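Local coordinates for kinesin-like protein Nod (Drosophila melanogaster, PDB 3DC4) that binds and hydrolyses ATP in the catalytic core of a nonmotile, microtubule-binding kinesin required to segregate non-exchange chromosomes in meiosis, at residues I26-A31 / A310-H315; S43-P48 / L56-N61; N61-D66 / E321-L326; M112-P117 / G126-A131; R219-V224 / V240-S245. One frame throughout, in Å; residues are numbered along the deposited sequence.

Contact 1 of 5, residues I26-A31 / A310-H315; sequences IAVREA and ACISPH
In the central sheet of the kinesin motor domain, strands 23-30 and 305-312 run parallel as neighbours, with Val28 beside Ala310, Arg29 beside Cys311 and Glu30 beside Ile312. Within these residues Ala310 N gives its hydrogen to Ala27 O at 2.7 Å. Arg29 N then reaches Ala310 O, Ile312 N reaches Arg29 O, and Ala31 N closes the run on Ile312 O at 2.8 Å, so Arg29 is gripped through both its N and its O.

The sheet face that carries Val28, Ala310, Glu30 and Ile312 is largely greasy, and helix 319-335 lies against it. Val28 spreads its two methyls over two residues of the neighbouring strand: CG2 sits 3.9 Å from Ala310 CB, while CG1, anti to the backbone N (chi1 180°), comes to 3.6 Å from Ile312 CD1, the two side chains crossing at about a right angle. Beyond them the extended Glu30 slants across Pro314, with Glu30 OE2 3.5 Å from Pro314 CB. The Glu30 carboxylate has its hydrogen bonds beyond this pair, OE2 to Ser43 OG and OE1 to Ala71 N. The Pro314 ring lies against the Ala31 carbonyl, CD 3.4 Å from Ala31 O.

Arg29 and Cys311 occupy the other face. The Arg29 chain leads away from Cys311 to touch ADP, its guanidinium held by Gln75, Ser111 and the Ile73 carbonyl, while Cys311 abuts Thr106 of the nucleotide-binding loop. Parallel strands in a mixed central sheet, with helices on its faces and nucleotide near the strand ends, belong to the P-loop NTPase fold of kinesin motor domains.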
# COMPACT_ATOMS: atom_id res chain seq x y z
N ILE A 26 -4.46 -6.79 -7.83
CA ILE A 26 -3.04 -6.68 -8.14
C ILE A 26 -2.81 -5.84 -9.39
O ILE A 26 -3.42 -6.06 -10.44
CB ILE A 26 -2.42 -8.08 -8.35
CG1 ILE A 26 -2.48 -8.85 -7.03
CG2 ILE A 26 -0.96 -7.94 -8.82
CD1 ILE A 26 -1.97 -10.26 -7.09
N ALA A 27 -1.95 -4.85 -9.25
CA ALA A 27 -1.62 -3.96 -10.35
C ALA A 27 -0.11 -3.91 -10.52
O ALA A 27 0.64 -4.13 -9.57
CB ALA A 27 -2.14 -2.56 -10.05
N VAL A 28 0.33 -3.62 -11.75
CA VAL A 28 1.74 -3.50 -12.05
C VAL A 28 1.95 -2.15 -12.73
O VAL A 28 1.17 -1.74 -13.59
CB VAL A 28 2.23 -4.61 -13.01
CG1 VAL A 28 3.72 -4.41 -13.30
CG2 VAL A 28 2.01 -5.97 -12.37
N ARG A 29 3.02 -1.48 -12.32
CA ARG A 29 3.36 -0.19 -12.91
C ARG A 29 4.80 -0.23 -13.38
O ARG A 29 5.72 -0.47 -12.60
CB ARG A 29 3.20 0.95 -11.90
CG ARG A 29 3.38 2.34 -12.54
CD ARG A 29 3.25 3.50 -11.55
NE ARG A 29 3.04 4.77 -12.26
CZ ARG A 29 2.89 5.95 -11.67
NH1 ARG A 29 2.92 6.04 -10.35
NH2 ARG A 29 2.67 7.04 -12.41
N GLU A 30 4.99 0.03 -14.67
CA GLU A 30 6.31 0.04 -15.28
C GLU A 30 6.97 1.38 -14.96
O GLU A 30 6.37 2.43 -15.18
CB GLU A 30 6.20 -0.13 -16.79
CG GLU A 30 7.51 0.05 -17.55
CD GLU A 30 7.32 -0.01 -19.06
OE1 GLU A 30 6.40 0.67 -19.56
OE2 GLU A 30 8.09 -0.72 -19.74
N ALA A 31 8.19 1.35 -14.44
CA ALA A 31 8.90 2.58 -14.12
C ALA A 31 9.39 3.22 -15.43
O ALA A 31 9.46 2.55 -16.46
CB ALA A 31 10.09 2.28 -13.20
N ALA A 310 2.74 -3.65 -7.94
CA ALA A 310 4.08 -4.15 -8.28
C ALA A 310 4.73 -3.12 -9.17
O ALA A 310 4.22 -2.79 -10.23
CB ALA A 310 3.97 -5.46 -9.04
N CYS A 311 5.86 -2.59 -8.73
CA CYS A 311 6.58 -1.61 -9.52
C CYS A 311 7.76 -2.36 -10.12
O CYS A 311 8.48 -3.05 -9.40
CB CYS A 311 7.08 -0.47 -8.63
SG CYS A 311 5.70 0.57 -7.92
N ILE A 312 7.95 -2.21 -11.43
CA ILE A 312 9.02 -2.90 -12.14
C ILE A 312 9.85 -2.02 -13.05
O ILE A 312 9.36 -1.05 -13.62
CB ILE A 312 8.46 -4.04 -13.01
CG1 ILE A 312 7.49 -3.47 -14.04
CG2 ILE A 312 7.77 -5.08 -12.12
CD1 ILE A 312 6.92 -4.51 -15.01
N SER A 313 11.12 -2.39 -13.17
CA SER A 313 12.05 -1.69 -14.02
C SER A 313 11.90 -2.19 -15.46
O SER A 313 11.63 -3.37 -15.69
CB SER A 313 13.48 -1.96 -13.55
OG SER A 313 14.41 -1.39 -14.43
N PRO A 314 12.01 -1.29 -16.44
CA PRO A 314 11.89 -1.67 -17.85
C PRO A 314 13.27 -2.03 -18.40
O PRO A 314 13.41 -2.39 -19.57
CB PRO A 314 11.35 -0.41 -18.49
CG PRO A 314 12.07 0.66 -17.72
CD PRO A 314 11.91 0.18 -16.30
N HIS A 315 14.28 -1.93 -17.54
CA HIS A 315 15.67 -2.20 -17.92
C HIS A 315 16.06 -3.67 -17.94
O HIS A 315 15.75 -4.42 -17.01
CB HIS A 315 16.62 -1.45 -16.99
CG HIS A 315 16.25 -0.01 -16.78
ND1 HIS A 315 16.08 0.88 -17.82
CD2 HIS A 315 16.04 0.70 -15.65
CE1 HIS A 315 15.78 2.07 -17.34
NE2 HIS A 315 15.74 1.99 -16.02

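Contact 2 of 5, residues S43-P48 / L56-N61; sequences SVVQFP and LIVDQN
Gln46 and Ile57 stand side by side and point the same way, their backbones paired by two hydrogen bonds: Gln46 N to Ile57 O, and Ile57 N back to Gln46 O, each 2.9 Å and in the plane of the accepting carbonyl. Ile57 CG1 is anti to the carbonyl carbon (chi1 -63°), and chi2 (167°) extends the chain to CD1, which lies 3.8 Å from Gln46 NE2. Pro48 slants across the same isoleucine, bringing its CG to 3.6 Å from Ile57 CD1.

This is the hairpin of strands 45-46 and 55-58, part of the small three-stranded antiparallel lobe that sits beside the main sheet of the kinesin motor domain. On the face opposite Gln46 and Ile57, Val45 and Val58 touch only lightly. Val45 CG1 meets Leu56 CD1 at 4.1 Å, the two side chains set obliquely, and Val58 goes on to rest against Leu323 and Leu326 of helix 319-335.

Where the strands part, a water takes over, donating to Val44 O at 2.8 Å and accepting from Asp59 N. From Val58 to Asn61 a type I' turn leads on into strand 61-64, and Val58 O accepts from both the backbone N and the ND2 of Asn61.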
# COMPACT_ATOMS: atom_id res chain seq x y z
N SER A 43 12.76 -1.67 -23.66
CA SER A 43 12.10 -2.13 -22.45
C SER A 43 11.85 -3.63 -22.47
O SER A 43 11.41 -4.17 -23.49
CB SER A 43 10.76 -1.40 -22.25
OG SER A 43 10.09 -1.90 -21.10
N VAL A 44 12.12 -4.29 -21.36
CA VAL A 44 11.91 -5.72 -21.26
C VAL A 44 10.43 -5.98 -21.05
O VAL A 44 9.96 -7.11 -21.16
CB VAL A 44 12.67 -6.32 -20.06
CG1 VAL A 44 14.16 -6.04 -20.20
CG2 VAL A 44 12.14 -5.75 -18.76
N VAL A 45 9.69 -4.92 -20.75
CA VAL A 45 8.26 -5.03 -20.52
C VAL A 45 7.51 -4.81 -21.83
O VAL A 45 7.66 -3.78 -22.48
CB VAL A 45 7.77 -3.99 -19.49
CG1 VAL A 45 6.28 -4.18 -19.23
CG2 VAL A 45 8.56 -4.12 -18.19
N GLN A 46 6.71 -5.79 -22.20
CA GLN A 46 5.96 -5.68 -23.43
C GLN A 46 4.46 -5.70 -23.17
O GLN A 46 3.96 -6.57 -22.47
CB GLN A 46 6.31 -6.84 -24.36
CG GLN A 46 5.73 -6.71 -25.75
CD GLN A 46 5.63 -8.04 -26.45
OE1 GLN A 46 6.60 -8.80 -26.52
NE2 GLN A 46 4.44 -8.34 -26.98
N PHE A 47 3.77 -4.71 -23.72
CA PHE A 47 2.33 -4.65 -23.59
C PHE A 47 1.81 -5.07 -24.97
O PHE A 47 1.91 -4.32 -25.93
CB PHE A 47 1.88 -3.22 -23.25
CG PHE A 47 2.32 -2.77 -21.89
CD1 PHE A 47 3.60 -2.25 -21.69
CD2 PHE A 47 1.47 -2.89 -20.79
CE1 PHE A 47 4.02 -1.86 -20.42
CE2 PHE A 47 1.89 -2.51 -19.51
CZ PHE A 47 3.17 -1.99 -19.33
N PRO A 48 1.27 -6.29 -25.08
CA PRO A 48 0.74 -6.84 -26.33
C PRO A 48 -0.18 -5.88 -27.08
O PRO A 48 -1.03 -5.22 -26.47
CB PRO A 48 0.01 -8.10 -25.87
CG PRO A 48 0.79 -8.53 -24.68
CD PRO A 48 1.03 -7.22 -23.96
N LEU A 56 0.87 -8.37 -19.60
CA LEU A 56 2.19 -7.96 -20.02
C LEU A 56 3.05 -9.19 -20.23
O LEU A 56 2.75 -10.27 -19.72
CB LEU A 56 2.84 -7.04 -18.98
CG LEU A 56 2.99 -7.56 -17.56
CD1 LEU A 56 4.20 -6.88 -16.93
CD2 LEU A 56 1.73 -7.28 -16.75
N ILE A 57 4.12 -9.02 -21.00
CA ILE A 57 5.02 -10.10 -21.29
C ILE A 57 6.43 -9.67 -20.95
O ILE A 57 6.88 -8.60 -21.35
CB ILE A 57 4.97 -10.48 -22.77
CG1 ILE A 57 3.56 -10.99 -23.11
CG2 ILE A 57 6.03 -11.55 -23.08
CD1 ILE A 57 3.29 -11.12 -24.59
N VAL A 58 7.10 -10.49 -20.16
CA VAL A 58 8.47 -10.22 -19.76
C VAL A 58 9.23 -11.52 -19.91
O VAL A 58 8.82 -12.56 -19.39
CB VAL A 58 8.54 -9.73 -18.30
CG1 VAL A 58 9.99 -9.55 -17.88
CG2 VAL A 58 7.78 -8.42 -18.16
N ASP A 59 10.34 -11.46 -20.64
CA ASP A 59 11.18 -12.62 -20.89
C ASP A 59 10.33 -13.80 -21.39
O ASP A 59 10.47 -14.92 -20.92
CB ASP A 59 11.94 -12.99 -19.61
CG ASP A 59 13.15 -13.86 -19.87
OD1 ASP A 59 13.83 -13.66 -20.90
OD2 ASP A 59 13.43 -14.75 -19.04
N GLN A 60 9.45 -13.51 -22.34
CA GLN A 60 8.57 -14.51 -22.95
C GLN A 60 7.49 -15.06 -22.02
O GLN A 60 6.73 -15.95 -22.40
CB GLN A 60 9.39 -15.67 -23.52
CG GLN A 60 10.20 -15.27 -24.74
CD GLN A 60 9.31 -14.72 -25.84
OE1 GLN A 60 8.43 -15.42 -26.36
NE2 GLN A 60 9.54 -13.47 -26.21
N ASN A 61 7.42 -14.53 -20.81
CA ASN A 61 6.42 -14.97 -19.84
C ASN A 61 5.24 -14.03 -19.88
O ASN A 61 5.41 -12.81 -19.88
CB ASN A 61 7.01 -14.99 -18.43
CG ASN A 61 8.14 -15.97 -18.29
OD1 ASN A 61 7.93 -17.18 -18.34
ND2 ASN A 61 9.35 -15.46 -18.13
O HOH W 1 11.40 -9.35 -21.87

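Contact 3 of 5, residues N61-D66 / E321-L326; sequences NEFHFD and ETLSTL
Leu326 sits over one face of the Phe63 ring, its CB 3.6 Å from the ring centroid and only 11° off the normal, a CH-pi contact. Phe63 CG is anti to the carbonyl carbon (chi1 -67°), and the side chain leaves the strand toward the helix. Leu326 CD1 spreads over the same ring, 3.9 Å from Phe63 CE2. The other methyl, CD2, turns to Phe65 and lies 3.9 Å from CE2 of that ring. Phe65 also brings its rim to the helix backbone: CZ approaches Leu326 O at 3.6 Å, with the oxygen near the ring plane, an approach that the weakly positive C-H edge would favour. Leu326 thus packs on one ring's face and the other's rim, all three residues buried.

Here strand 61-64, the outer strand of the small antiparallel lobe of the motor domain, leans on helix 319-335, and no hydrogen bond joins the two segments. An alanine at Phe63 would probably leave Leu326 CB and CD1 without the ring they pack on and open a gap between strand and helix.

One turn back along the helix, toward solvent, the fit slackens. Leu323 reaches the Phe63 ring only at its edge, CD2 standing 4.3 Å from CZ. The same methyl lies 3.9 Å from Asn61 ND2, a polar group brushing a hydrocarbon, and both Asn61 and Leu323 are partly exposed. Leu323 also packs on Val58 of the adjoining strand.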
# COMPACT_ATOMS: atom_id res chain seq x y z
N ASN A 61 7.42 -14.53 -20.81
CA ASN A 61 6.42 -14.97 -19.84
C ASN A 61 5.24 -14.03 -19.88
O ASN A 61 5.41 -12.81 -19.88
CB ASN A 61 7.01 -14.99 -18.43
CG ASN A 61 8.14 -15.97 -18.29
OD1 ASN A 61 7.93 -17.18 -18.34
ND2 ASN A 61 9.35 -15.46 -18.13
N GLU A 62 4.04 -14.59 -19.87
CA GLU A 62 2.84 -13.77 -19.92
C GLU A 62 2.23 -13.62 -18.52
O GLU A 62 2.00 -14.60 -17.82
CB GLU A 62 1.84 -14.41 -20.88
CG GLU A 62 0.77 -13.47 -21.40
CD GLU A 62 0.15 -13.98 -22.69
OE1 GLU A 62 0.83 -13.95 -23.73
OE2 GLU A 62 -1.01 -14.43 -22.66
N PHE A 63 1.99 -12.38 -18.12
CA PHE A 63 1.43 -12.10 -16.80
C PHE A 63 0.07 -11.42 -16.92
O PHE A 63 -0.12 -10.52 -17.75
CB PHE A 63 2.39 -11.20 -16.03
CG PHE A 63 3.68 -11.87 -15.68
CD1 PHE A 63 3.76 -12.72 -14.59
CD2 PHE A 63 4.81 -11.66 -16.46
CE1 PHE A 63 4.95 -13.37 -14.28
CE2 PHE A 63 6.00 -12.31 -16.16
CZ PHE A 63 6.08 -13.16 -15.07
N HIS A 64 -0.87 -11.85 -16.08
CA HIS A 64 -2.21 -11.29 -16.09
C HIS A 64 -2.64 -10.84 -14.71
O HIS A 64 -2.74 -11.64 -13.79
CB HIS A 64 -3.23 -12.30 -16.59
CG HIS A 64 -2.92 -12.85 -17.95
ND1 HIS A 64 -2.15 -13.98 -18.13
CD2 HIS A 64 -3.25 -12.41 -19.18
CE1 HIS A 64 -2.02 -14.21 -19.43
NE2 HIS A 64 -2.68 -13.27 -20.09
N PHE A 65 -2.93 -9.55 -14.58
CA PHE A 65 -3.37 -9.02 -13.30
C PHE A 65 -4.65 -8.22 -13.47
O PHE A 65 -5.38 -8.43 -14.44
CB PHE A 65 -2.27 -8.15 -12.71
CG PHE A 65 -0.96 -8.86 -12.59
CD1 PHE A 65 -0.86 -10.01 -11.82
CD2 PHE A 65 0.16 -8.41 -13.27
CE1 PHE A 65 0.34 -10.71 -11.73
CE2 PHE A 65 1.36 -9.10 -13.18
CZ PHE A 65 1.45 -10.25 -12.41
N ASP A 66 -4.93 -7.33 -12.54
CA ASP A 66 -6.14 -6.52 -12.63
C ASP A 66 -5.88 -5.20 -13.32
O ASP A 66 -6.80 -4.57 -13.84
CB ASP A 66 -6.70 -6.25 -11.24
CG ASP A 66 -7.14 -7.51 -10.54
OD1 ASP A 66 -6.51 -7.88 -9.53
OD2 ASP A 66 -8.10 -8.15 -11.02
N GLU A 321 15.07 -9.22 -11.17
CA GLU A 321 14.29 -8.62 -10.10
C GLU A 321 12.86 -8.40 -10.58
O GLU A 321 11.89 -8.62 -9.85
CB GLU A 321 14.91 -7.28 -9.68
CG GLU A 321 16.29 -7.42 -9.05
CD GLU A 321 16.31 -8.42 -7.90
OE1 GLU A 321 15.25 -8.64 -7.28
OE2 GLU A 321 17.39 -8.99 -7.61
N THR A 322 12.72 -7.98 -11.83
CA THR A 322 11.41 -7.76 -12.40
C THR A 322 10.62 -9.07 -12.43
O THR A 322 9.46 -9.10 -12.01
CB THR A 322 11.55 -7.18 -13.82
OG1 THR A 322 12.02 -5.83 -13.72
CG2 THR A 322 10.21 -7.18 -14.56
N LEU A 323 11.24 -10.14 -12.90
CA LEU A 323 10.57 -11.44 -12.94
C LEU A 323 10.12 -11.89 -11.55
O LEU A 323 9.03 -12.44 -11.39
CB LEU A 323 11.49 -12.51 -13.54
CG LEU A 323 11.68 -12.36 -15.06
CD1 LEU A 323 12.71 -13.36 -15.58
CD2 LEU A 323 10.33 -12.59 -15.74
N SER A 324 10.97 -11.67 -10.56
CA SER A 324 10.64 -12.06 -9.19
C SER A 324 9.40 -11.33 -8.70
O SER A 324 8.50 -11.91 -8.09
CB SER A 324 11.83 -11.77 -8.27
OG SER A 324 12.95 -12.57 -8.61
N THR A 325 9.36 -10.04 -9.00
CA THR A 325 8.25 -9.19 -8.60
C THR A 325 6.95 -9.61 -9.30
O THR A 325 5.90 -9.70 -8.66
CB THR A 325 8.58 -7.72 -8.94
OG1 THR A 325 9.66 -7.26 -8.11
CG2 THR A 325 7.39 -6.84 -8.71
N LEU A 326 7.04 -9.91 -10.59
CA LEU A 326 5.85 -10.32 -11.33
C LEU A 326 5.38 -11.72 -10.91
O LEU A 326 4.18 -11.96 -10.81
CB LEU A 326 6.13 -10.25 -12.84
CG LEU A 326 6.40 -8.83 -13.33
CD1 LEU A 326 6.96 -8.83 -14.74
CD2 LEU A 326 5.12 -8.01 -13.27

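Contact 4 of 5, residues M112-P117 / G126-A131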
# COMPACT_ATOMS: atom_id res chain seq x y z
N MET A 112 3.18 5.95 -4.22
CA MET A 112 2.40 6.04 -3.00
C MET A 112 2.32 7.45 -2.43
O MET A 112 1.45 7.74 -1.60
CB MET A 112 2.96 5.09 -1.95
CG MET A 112 3.04 3.63 -2.41
SD MET A 112 1.53 3.10 -3.27
CE MET A 112 0.71 2.17 -1.96
N GLY A 113 3.21 8.32 -2.88
CA GLY A 113 3.21 9.71 -2.42
C GLY A 113 3.78 9.88 -1.02
O GLY A 113 3.21 10.57 -0.19
N MET A 114 4.93 9.25 -0.78
CA MET A 114 5.59 9.29 0.51
C MET A 114 6.39 10.56 0.77
O MET A 114 6.79 10.83 1.90
CB MET A 114 6.51 8.08 0.65
CG MET A 114 5.77 6.75 0.66
SD MET A 114 4.64 6.63 2.07
CE MET A 114 5.79 6.58 3.43
N THR A 115 6.63 11.34 -0.28
CA THR A 115 7.38 12.58 -0.16
C THR A 115 6.43 13.72 0.22
O THR A 115 5.31 13.80 -0.28
CB THR A 115 8.09 12.94 -1.49
OG1 THR A 115 9.01 11.90 -1.83
CG2 THR A 115 8.85 14.26 -1.36
N PRO A 116 6.87 14.62 1.11
CA PRO A 116 6.04 15.75 1.53
C PRO A 116 5.46 16.50 0.33
O PRO A 116 6.21 17.02 -0.50
CB PRO A 116 7.00 16.60 2.36
CG PRO A 116 7.87 15.57 3.00
CD PRO A 116 8.15 14.61 1.85
N PRO A 117 4.13 16.57 0.23
CA PRO A 117 3.40 17.23 -0.85
C PRO A 117 3.92 18.63 -1.21
O PRO A 117 4.03 18.96 -2.39
CB PRO A 117 1.97 17.28 -0.32
CG PRO A 117 1.88 16.02 0.48
CD PRO A 117 3.19 16.04 1.23
N GLY A 126 1.43 11.84 -5.34
CA GLY A 126 1.09 10.44 -5.27
C GLY A 126 -0.24 10.05 -4.64
O GLY A 126 -1.12 10.89 -4.42
N ILE A 127 -0.37 8.76 -4.35
CA ILE A 127 -1.60 8.23 -3.78
C ILE A 127 -2.03 8.82 -2.45
O ILE A 127 -3.20 9.16 -2.31
CB ILE A 127 -1.51 6.70 -3.64
CG1 ILE A 127 -1.54 6.07 -5.03
CG2 ILE A 127 -2.64 6.17 -2.78
CD1 ILE A 127 -1.29 4.57 -5.07
N LEU A 128 -1.12 8.97 -1.50
CA LEU A 128 -1.48 9.52 -0.19
C LEU A 128 -2.19 10.87 -0.25
O LEU A 128 -3.31 11.00 0.24
CB LEU A 128 -0.24 9.64 0.70
CG LEU A 128 0.00 8.55 1.75
CD1 LEU A 128 1.35 8.80 2.45
CD2 LEU A 128 -1.13 8.56 2.77
N PRO A 129 -1.55 11.88 -0.84
CA PRO A 129 -2.21 13.19 -0.90
C PRO A 129 -3.51 13.20 -1.70
O PRO A 129 -4.43 13.93 -1.36
CB PRO A 129 -1.13 14.10 -1.50
CG PRO A 129 -0.36 13.16 -2.38
CD PRO A 129 -0.25 11.92 -1.54
N ARG A 130 -3.60 12.39 -2.75
CA ARG A 130 -4.81 12.35 -3.55
C ARG A 130 -5.95 11.69 -2.78
O ARG A 130 -7.09 12.16 -2.81
CB ARG A 130 -4.57 11.60 -4.86
CG ARG A 130 -3.53 12.26 -5.74
CD ARG A 130 -3.32 11.51 -7.05
NE ARG A 130 -2.25 12.15 -7.81
CZ ARG A 130 -2.43 13.18 -8.63
NH1 ARG A 130 -3.64 13.68 -8.81
NH2 ARG A 130 -1.39 13.73 -9.24
N ALA A 131 -5.63 10.61 -2.08
CA ALA A 131 -6.63 9.90 -1.29
C ALA A 131 -7.17 10.80 -0.19
O ALA A 131 -8.38 10.91 -0.01
CB ALA A 131 -6.03 8.66 -0.69
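The Met112 carbonyl is the flat group that Leu128 meets. Leu128 N stands above the carbonyl plane, 40° out of it, and donates to Met112 O at 2.9 Å. Leu128 CB approaches the same oxygen at 3.4 Å. Beside it the backbones nearly touch, Gly113 CA lying 3.6 Å from Gly126 CA, and a CB on either glycine would run into the opposing chain.

The two proline rings meet more loosely, crossing obliquely with Pro117 CG 4.1 Å from Pro129 CB. Both methionines pack through sulphur. Met112 is bent at chi2 (-44°), and its SD lies 3.7 Å from Ile127 CD1, the two side chains running side by side. Met114 slants over Leu128, SD to CD1 4.0 Å, and continues to Ala222 and Asp241 of the central sheet.

Two helix ends meet here. Gly113, with positive phi, is the C' residue of a Schellman motif closing helix 108-112, the helix that begins in the P-loop; Gly126 is the N-cap of helix 127-141. The carbonyl that Met112 presents at the end of one helix serves an N-H in the first turn of the next, and Pro129, one residue on, has no N-H to place. One carbonyl and one N-H are thereby paired within a buried, largely apolar junction: the bond joins the C-terminal end of helix 108-112 directly to the first turn of helix 127-141, and the two glycines let the backbones come this close.

Contact 5 of 5, residues R219-V224 / V240-S245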
# COMPACT_ATOMS: atom_id res chain seq x y z
N ARG A 219 16.75 -3.35 5.32
CA ARG A 219 15.49 -2.94 4.71
C ARG A 219 14.61 -2.10 5.64
O ARG A 219 14.50 -2.40 6.83
CB ARG A 219 14.71 -4.17 4.24
CG ARG A 219 15.39 -4.97 3.13
CD ARG A 219 15.51 -4.16 1.85
NE ARG A 219 16.21 -4.88 0.79
CZ ARG A 219 17.50 -5.20 0.82
NH1 ARG A 219 18.05 -5.86 -0.20
NH2 ARG A 219 18.25 -4.84 1.85
N SER A 220 13.99 -1.07 5.08
CA SER A 220 13.11 -0.18 5.84
C SER A 220 11.77 0.01 5.14
O SER A 220 11.70 0.65 4.10
CB SER A 220 13.79 1.18 6.03
OG SER A 220 12.90 2.11 6.62
N HIS A 221 10.71 -0.54 5.73
CA HIS A 221 9.36 -0.43 5.16
C HIS A 221 8.61 0.71 5.83
O HIS A 221 8.82 0.99 7.01
CB HIS A 221 8.59 -1.73 5.37
CG HIS A 221 9.37 -2.95 5.01
ND1 HIS A 221 9.71 -3.25 3.71
CD2 HIS A 221 9.91 -3.92 5.78
CE1 HIS A 221 10.42 -4.36 3.69
NE2 HIS A 221 10.56 -4.79 4.93
N ALA A 222 7.75 1.38 5.07
CA ALA A 222 6.96 2.48 5.62
C ALA A 222 5.48 2.20 5.48
O ALA A 222 5.02 1.68 4.46
CB ALA A 222 7.32 3.78 4.93
N ILE A 223 4.74 2.55 6.52
CA ILE A 223 3.30 2.36 6.54
C ILE A 223 2.62 3.62 7.05
O ILE A 223 2.64 3.90 8.26
CB ILE A 223 2.92 1.18 7.45
CG1 ILE A 223 3.61 -0.09 6.94
CG2 ILE A 223 1.40 1.00 7.46
CD1 ILE A 223 3.68 -1.22 7.96
N VAL A 224 2.06 4.40 6.14
CA VAL A 224 1.36 5.61 6.53
C VAL A 224 -0.11 5.25 6.44
O VAL A 224 -0.60 4.81 5.40
CB VAL A 224 1.68 6.80 5.60
CG1 VAL A 224 0.85 8.00 6.00
CG2 VAL A 224 3.15 7.14 5.68
N VAL A 240 1.15 1.40 2.15
CA VAL A 240 2.40 0.72 2.44
C VAL A 240 3.44 0.85 1.34
O VAL A 240 3.17 0.58 0.17
CB VAL A 240 2.14 -0.77 2.71
CG1 VAL A 240 3.39 -1.42 3.24
CG2 VAL A 240 0.97 -0.91 3.68
N ASP A 241 4.64 1.24 1.74
CA ASP A 241 5.76 1.43 0.82
C ASP A 241 6.87 0.52 1.35
O ASP A 241 7.61 0.89 2.27
CB ASP A 241 6.18 2.90 0.87
CG ASP A 241 7.27 3.25 -0.11
OD1 ASP A 241 7.78 4.38 -0.02
OD2 ASP A 241 7.63 2.42 -0.97
N LEU A 242 6.98 -0.68 0.79
CA LEU A 242 7.98 -1.64 1.24
C LEU A 242 9.38 -1.31 0.73
O LEU A 242 9.55 -0.62 -0.27
CB LEU A 242 7.58 -3.05 0.81
CG LEU A 242 6.24 -3.51 1.39
CD1 LEU A 242 5.99 -4.94 0.97
CD2 LEU A 242 6.26 -3.39 2.92
N ALA A 243 10.38 -1.81 1.45
CA ALA A 243 11.77 -1.58 1.07
C ALA A 243 12.05 -2.38 -0.20
O ALA A 243 11.21 -3.17 -0.63
CB ALA A 243 12.70 -2.04 2.20
N GLY A 244 13.22 -2.19 -0.79
CA GLY A 244 13.54 -2.92 -2.01
C GLY A 244 13.44 -4.42 -1.84
O GLY A 244 13.87 -4.97 -0.83
N SER A 245 12.87 -5.08 -2.84
CA SER A 245 12.71 -6.53 -2.82
C SER A 245 13.93 -7.27 -3.36
O SER A 245 13.98 -8.50 -3.29
CB SER A 245 11.49 -6.92 -3.65
OG SER A 245 11.56 -6.33 -4.93
O HOH W 2 10.02 2.58 2.34
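His221 CG is anti to the carbonyl carbon (chi1 -47°), and the ring it carries meets Ala243 through ND1. Arg219 bends at chi2 (-65°), which turns its CD in to lie 3.5 Å from Ala243 CB. His221 lies in the hairpin of strands 220-229 and 234-241, and Arg219 just before it, at the end where the Ser-Ser-Arg-Ser-His sequence typical of the first kinesin switch region faces the Asp-Leu-Ala-Gly of the second.

The His221 bond is almost straight: Ala243 N donates to ND1 at 2.8 Å with an angle of 176°, though the nitrogen lies somewhat out of the ring plane. Leu242 CD2 packs obliquely beside the same ring. From Arg219, NE donates to Gly244 O at 2.8 Å, the oxygen lying in the guanidinium plane, while NH1 goes on to the Glu246 carbonyl. An alanine at Arg219 would probably leave the Gly244 and Glu246 carbonyls without these donors and let this part of the second switch move more freely.

Deeper in, Ala222 and Asp241 form a regular antiparallel hydrogen-bonded pair, Ala222 N to Asp241 O and Asp241 N to Ala222 O, both 2.8 Å. Next along, Ile223 and Val240 point the same way, CG1 to CG1 3.9 Å. Asp241 itself is near the nucleotide: its OD1 bonds Ser109 OG of the P-loop, and the nearest atom of its side chain is about 4 Å from the magnesium ion. Between Ser220 and Asp241 one water donates to two carbonyls at once, 3.1 Å to Ser220 O and 2.9 Å to Asp241 O.

Overall arrangement
From the N terminus, strand 23-30 opens contact 1, which closes only when the chain returns in strand 305-312. Within that long loop, contact 2 opens and closes first as a local hairpin; its last residue, Asn61, begins contact 3, whose partner helix 319-335 follows strand 305-312, so contacts 1 and 3 cross. Contacts 4 and 5 are short loops lying one after the other within the spans of both. Contacts 1 to 3 form one touching group that joins the small lobe, the C-terminal helix and the central sheet. Contacts 4 and 5 meet through Met114 on Asp241 beside the nucleotide, and contact 5 brushes contact 3 at Ser245 and Thr325.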